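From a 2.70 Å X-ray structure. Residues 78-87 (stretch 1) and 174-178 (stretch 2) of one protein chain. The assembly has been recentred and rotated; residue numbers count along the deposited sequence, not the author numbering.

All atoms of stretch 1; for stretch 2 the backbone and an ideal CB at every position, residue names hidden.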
ATOM      1  N   ASN A  78     -15.495   3.950 -12.512  1.00 27.86           N
ATOM      2  CA  ASN A  78     -14.827   2.655 -12.433  1.00 27.28           C
ATOM      3  C   ASN A  78     -13.514   2.708 -13.213  1.00 30.79           C
ATOM      4  O   ASN A  78     -13.527   2.929 -14.428  1.00 30.78           O
ATOM      5  CB  ASN A  78     -15.749   1.558 -13.002  1.00 27.08           C
ATOM      6  CG  ASN A  78     -15.307   0.143 -12.720  1.00 38.46           C
ATOM      7  OD1 ASN A  78     -14.111  -0.184 -12.710  1.00 31.46           O
ATOM      8  ND2 ASN A  78     -16.274  -0.747 -12.585  1.00 25.32           N
ATOM      9  N   ILE A  79     -12.376   2.532 -12.510  1.00 26.78           N
ATOM     10  CA  ILE A  79     -11.039   2.575 -13.128  1.00 25.82           C
ATOM     11  C   ILE A  79     -10.869   1.515 -14.257  1.00 28.69           C
ATOM     12  O   ILE A  79     -10.242   1.809 -15.283  1.00 27.82           O
ATOM     13  CB  ILE A  79      -9.901   2.505 -12.044  1.00 29.06           C
ATOM     14  CG1 ILE A  79      -8.487   2.603 -12.685  1.00 29.12           C
ATOM     15  CG2 ILE A  79     -10.036   1.254 -11.157  1.00 30.36           C
ATOM     16  CD1 ILE A  79      -8.154   3.955 -13.289  1.00 34.64           C
ATOM     17  N   ILE A  80     -11.481   0.311 -14.085  1.00 24.41           N
ATOM     18  CA  ILE A  80     -11.435  -0.754 -15.099  1.00 23.15           C
ATOM     19  C   ILE A  80     -12.093  -0.278 -16.401  1.00 25.07           C
ATOM     20  O   ILE A  80     -11.525  -0.461 -17.485  1.00 25.27           O
ATOM     21  CB  ILE A  80     -12.076  -2.074 -14.572  1.00 26.78           C
ATOM     22  CG1 ILE A  80     -11.440  -2.509 -13.231  1.00 27.02           C
ATOM     23  CG2 ILE A  80     -11.977  -3.188 -15.625  1.00 28.37           C
ATOM     24  CD1 ILE A  80     -12.145  -3.641 -12.542  1.00 32.00           C
ATOM     25  N   GLU A  81     -13.263   0.387 -16.286  1.00 19.69           N
ATOM     26  CA  GLU A  81     -13.985   0.931 -17.435  1.00 18.67           C
ATOM     27  C   GLU A  81     -13.222   2.108 -18.077  1.00 23.20           C
ATOM     28  O   GLU A  81     -13.231   2.240 -19.300  1.00 22.97           O
ATOM     29  CB  GLU A  81     -15.401   1.352 -17.034  1.00 20.06           C
ATOM     30  CG  GLU A  81     -16.298   0.184 -16.656  1.00 25.33           C
ATOM     31  CD  GLU A  81     -17.672   0.572 -16.135  1.00 36.81           C
ATOM     32  OE1 GLU A  81     -18.051   1.760 -16.267  1.00 26.49           O
ATOM     33  OE2 GLU A  81     -18.371  -0.317 -15.596  1.00 20.24           O
ATOM     34  N   ARG A  82     -12.548   2.953 -17.245  1.00 20.39           N
ATOM     35  CA  ARG A  82     -11.735   4.080 -17.738  1.00 20.30           C
ATOM     36  C   ARG A  82     -10.527   3.582 -18.521  1.00 24.89           C
ATOM     37  O   ARG A  82     -10.252   4.086 -19.614  1.00 24.59           O
ATOM     38  CB  ARG A  82     -11.249   4.961 -16.576  1.00 21.32           C
ATOM     39  CG  ARG A  82     -12.252   5.975 -16.102  1.00 29.65           C
ATOM     40  CD  ARG A  82     -11.576   7.208 -15.500  1.00 25.72           C
ATOM     41  NE  ARG A  82     -10.693   6.877 -14.371  1.00 24.45           N
ATOM     42  CZ  ARG A  82     -11.115   6.704 -13.118  1.00 41.01           C
ATOM     43  NH1 ARG A  82     -12.409   6.775 -12.830  1.00 28.27           N
ATOM     44  NH2 ARG A  82     -10.248   6.427 -12.152  1.00 29.15           N
ATOM     45  N   THR A  83      -9.753   2.635 -17.926  1.00 21.57           N
ATOM     46  CA  THR A  83      -8.539   2.093 -18.548  1.00 21.15           C
ATOM     47  C   THR A  83      -8.847   1.437 -19.903  1.00 25.21           C
ATOM     48  O   THR A  83      -8.159   1.718 -20.884  1.00 23.96           O
ATOM     49  CB  THR A  83      -7.804   1.156 -17.576  1.00 28.02           C
ATOM     50  OG1 THR A  83      -7.763   1.765 -16.281  1.00 27.45           O
ATOM     51  CG2 THR A  83      -6.396   0.834 -18.041  1.00 26.28           C
ATOM     52  N   LEU A  84      -9.938   0.629 -19.974  1.00 23.16           N
ATOM     53  CA  LEU A  84     -10.376   0.003 -21.237  1.00 23.18           C
ATOM     54  C   LEU A  84     -10.834   1.069 -22.254  1.00 27.77           C
ATOM     55  O   LEU A  84     -10.618   0.907 -23.460  1.00 27.50           O
ATOM     56  CB  LEU A  84     -11.503  -1.014 -20.981  1.00 23.40           C
ATOM     57  CG  LEU A  84     -11.061  -2.399 -20.490  1.00 27.71           C
ATOM     58  CD1 LEU A  84     -12.195  -3.113 -19.774  1.00 28.16           C
ATOM     59  CD2 LEU A  84     -10.536  -3.254 -21.641  1.00 29.15           C
ATOM     60  N   GLY A  85     -11.427   2.159 -21.743  1.00 23.54           N
ATOM     61  CA  GLY A  85     -11.874   3.283 -22.562  1.00 22.61           C
ATOM     62  C   GLY A  85     -10.728   4.090 -23.145  1.00 24.89           C
ATOM     63  O   GLY A  85     -10.739   4.413 -24.334  1.00 24.28           O
ATOM     64  N   VAL A  86      -9.727   4.417 -22.306  1.00 20.56           N
ATOM     65  CA  VAL A  86      -8.522   5.140 -22.742  1.00 19.54           C
ATOM     66  C   VAL A  86      -7.707   4.284 -23.738  1.00 22.66           C
ATOM     67  O   VAL A  86      -7.261   4.799 -24.763  1.00 21.71           O
ATOM     68  CB  VAL A  86      -7.668   5.608 -21.534  1.00 23.10           C
ATOM     69  CG1 VAL A  86      -6.315   6.149 -21.986  1.00 22.52           C
ATOM     70  CG2 VAL A  86      -8.418   6.650 -20.707  1.00 23.13           C
ATOM     71  N   ALA A  87      -7.583   2.957 -23.470  1.00 19.73           N
ATOM     72  CA  ALA A  87      -6.901   2.028 -24.388  1.00 19.60           C
ATOM     73  C   ALA A  87      -7.613   1.986 -25.742  1.00 24.17           C
ATOM     74  O   ALA A  87      -6.957   1.898 -26.777  1.00 23.60           O
ATOM     75  CB  ALA A  87      -6.842   0.635 -23.783  1.00 20.33           C
ATOM     76  N   UNK A 174      -1.673   9.756 -16.013  1.00 22.57           N
ATOM     77  CA  UNK A 174      -2.512  10.812 -15.437  1.00 22.70           C
ATOM     78  C   UNK A 174      -3.837  10.926 -16.212  1.00 26.06           C
ATOM     79  O   UNK A 174      -4.792  11.529 -15.724  1.00 24.50           O
ATOM     80  CB  UNK A 174      -1.770  12.150 -15.450  1.00 22.70           C
ATOM     81  N   UNK A 175      -3.902  10.290 -17.396  1.00 24.44           N
ATOM     82  CA  UNK A 175      -5.112  10.241 -18.215  1.00 25.22           C
ATOM     83  C   UNK A 175      -6.099   9.187 -17.645  1.00 31.29           C
ATOM     84  O   UNK A 175      -7.293   9.466 -17.534  1.00 31.88           O
ATOM     85  CB  UNK A 175      -4.755   9.918 -19.667  1.00 25.22           C
ATOM     86  N   UNK A 176      -5.582   8.008 -17.226  1.00 27.83           N
ATOM     87  CA  UNK A 176      -6.424   6.940 -16.684  1.00 27.96           C
ATOM     88  C   UNK A 176      -6.907   7.196 -15.240  1.00 32.05           C
ATOM     89  O   UNK A 176      -8.025   6.806 -14.903  1.00 32.86           O
ATOM     90  CB  UNK A 176      -5.651   5.621 -16.731  1.00 27.96           C
ATOM     91  N   UNK A 177      -6.082   7.871 -14.398  1.00 27.28           N
ATOM     92  CA  UNK A 177      -6.453   8.118 -12.988  1.00 26.87           C
ATOM     93  C   UNK A 177      -7.253   9.436 -12.745  1.00 30.37           C
ATOM     94  O   UNK A 177      -7.840   9.611 -11.676  1.00 30.68           O
ATOM     95  CB  UNK A 177      -5.177   8.151 -12.145  1.00 26.87           C
ATOM     96  N   UNK A 178      -7.262  10.328 -13.734  1.00 25.86           N
ATOM     97  CA  UNK A 178      -8.047  11.560 -13.679  1.00 25.51           C
ATOM     98  C   UNK A 178      -7.339  12.757 -13.081  1.00 28.69           C
ATOM     99  O   UNK A 178      -7.978  13.765 -12.777  1.00 29.43           O
ATOM    100  CB  UNK A 178      -9.326  11.305 -12.878  1.00 25.51           C
TER

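Stretch 1 is a helix from Ile79 onward, with Asn78 at its N-cap, and it meets the second stretch through Ile79, Arg82, Thr83 and Val86.

At position 174 the ideal CB has nothing of stretch 1 within 5.5 Å, so this contact leaves the choice of side chain open. The deposited residue is Cys174, which takes no part in the contact.

Position 175 has helical backbone angles, which most residues tolerate. Its CA-to-CB bond points sideways to the first helix, and the ideal CB lies 4.7 Å from Val86 CG1. A methyl group is what stretch 1 offers here, so an aliphatic side chain such as valine, leucine or isoleucine would suit, while a charged group would gain no partner from Val86. The deposited residue is Ile175, with chi1 m and chi2 t; its CG2 packs against both methyls of Val86, 3.9 Å from Val86 CG1 and 4.0 Å from Val86 CG2.

The CA of position 176 lies 5.6 Å from Thr83 CA, its nearest CA in the first stretch. Its ideal CB is 4.4 Å from Thr83 OG1, 4.6 Å from Ile79 CD1 and 5.0 Å from Val86 CG2. The Thr83 hydroxyl already donates to the carbonyl of its own helix, OG1 to Ile79 O at 2.7 Å, so a polar side chain is not required to satisfy that donor. The surroundings are mostly aliphatic and close, favouring a compact apolar residue; valine or isoleucine are plausible. It is Val176, with chi1 m. Its CG1 reaches Val86 CB at 3.7 Å and Thr83 CA at 3.8 Å, touching the helix backbone itself. The main chain contributes as well, whatever the side chain: Arg82 NE donates to Val176 O at 2.7 Å, with a nearly straight angle of 173°, and the acceptor lies near the guanidinium plane. Ile79 CD1 also approaches Val176 O, at 3.3 Å.

At position 177 CA-to-CB points away from stretch 1, and the ideal CB is 5.3 Å from Ile79 CD1 and 5.4 Å from Arg82 NH2, so this contact allows many side chains. Asn177 is found, with chi1 p; its OD1 is hydrogen-bonded to a residue adjoining the stretches.

Position 178 is decided by its backbone. Phi is 90° and psi 15°, and a CB would be jammed against the carbonyl oxygen of position 177, so glycine is called for. Gly178 accordingly leaves the helical conformation, its N making a weak hydrogen bond to Cys174 O at 3.4 Å.

Stretch 2, residues 174-178: CIVNG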
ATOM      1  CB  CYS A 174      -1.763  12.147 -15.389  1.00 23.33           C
ATOM      2  SG  CYS A 174      -1.343  12.829 -17.014  1.00 27.12           S
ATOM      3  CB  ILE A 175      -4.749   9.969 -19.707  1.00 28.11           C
ATOM      4  CG1 ILE A 175      -3.844  11.101 -20.277  1.00 28.52           C
ATOM      5  CG2 ILE A 175      -6.013   9.787 -20.559  1.00 29.37           C
ATOM      6  CD1 ILE A 175      -3.190  10.780 -21.661  1.00 34.46           C
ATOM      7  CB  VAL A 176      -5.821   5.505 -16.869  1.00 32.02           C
ATOM      8  CG1 VAL A 176      -6.048   4.995 -18.280  1.00 31.64           C
ATOM      9  CG2 VAL A 176      -4.344   5.469 -16.518  1.00 31.86           C
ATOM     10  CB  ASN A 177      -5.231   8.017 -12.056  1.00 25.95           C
ATOM     11  CG  ASN A 177      -4.138   9.019 -12.340  1.00 43.40           C
ATOM     12  OD1 ASN A 177      -4.371  10.098 -12.892  1.00 37.26           O
ATOM     13  ND2 ASN A 177      -2.932   8.713 -11.891  1.00 33.68           N
TER
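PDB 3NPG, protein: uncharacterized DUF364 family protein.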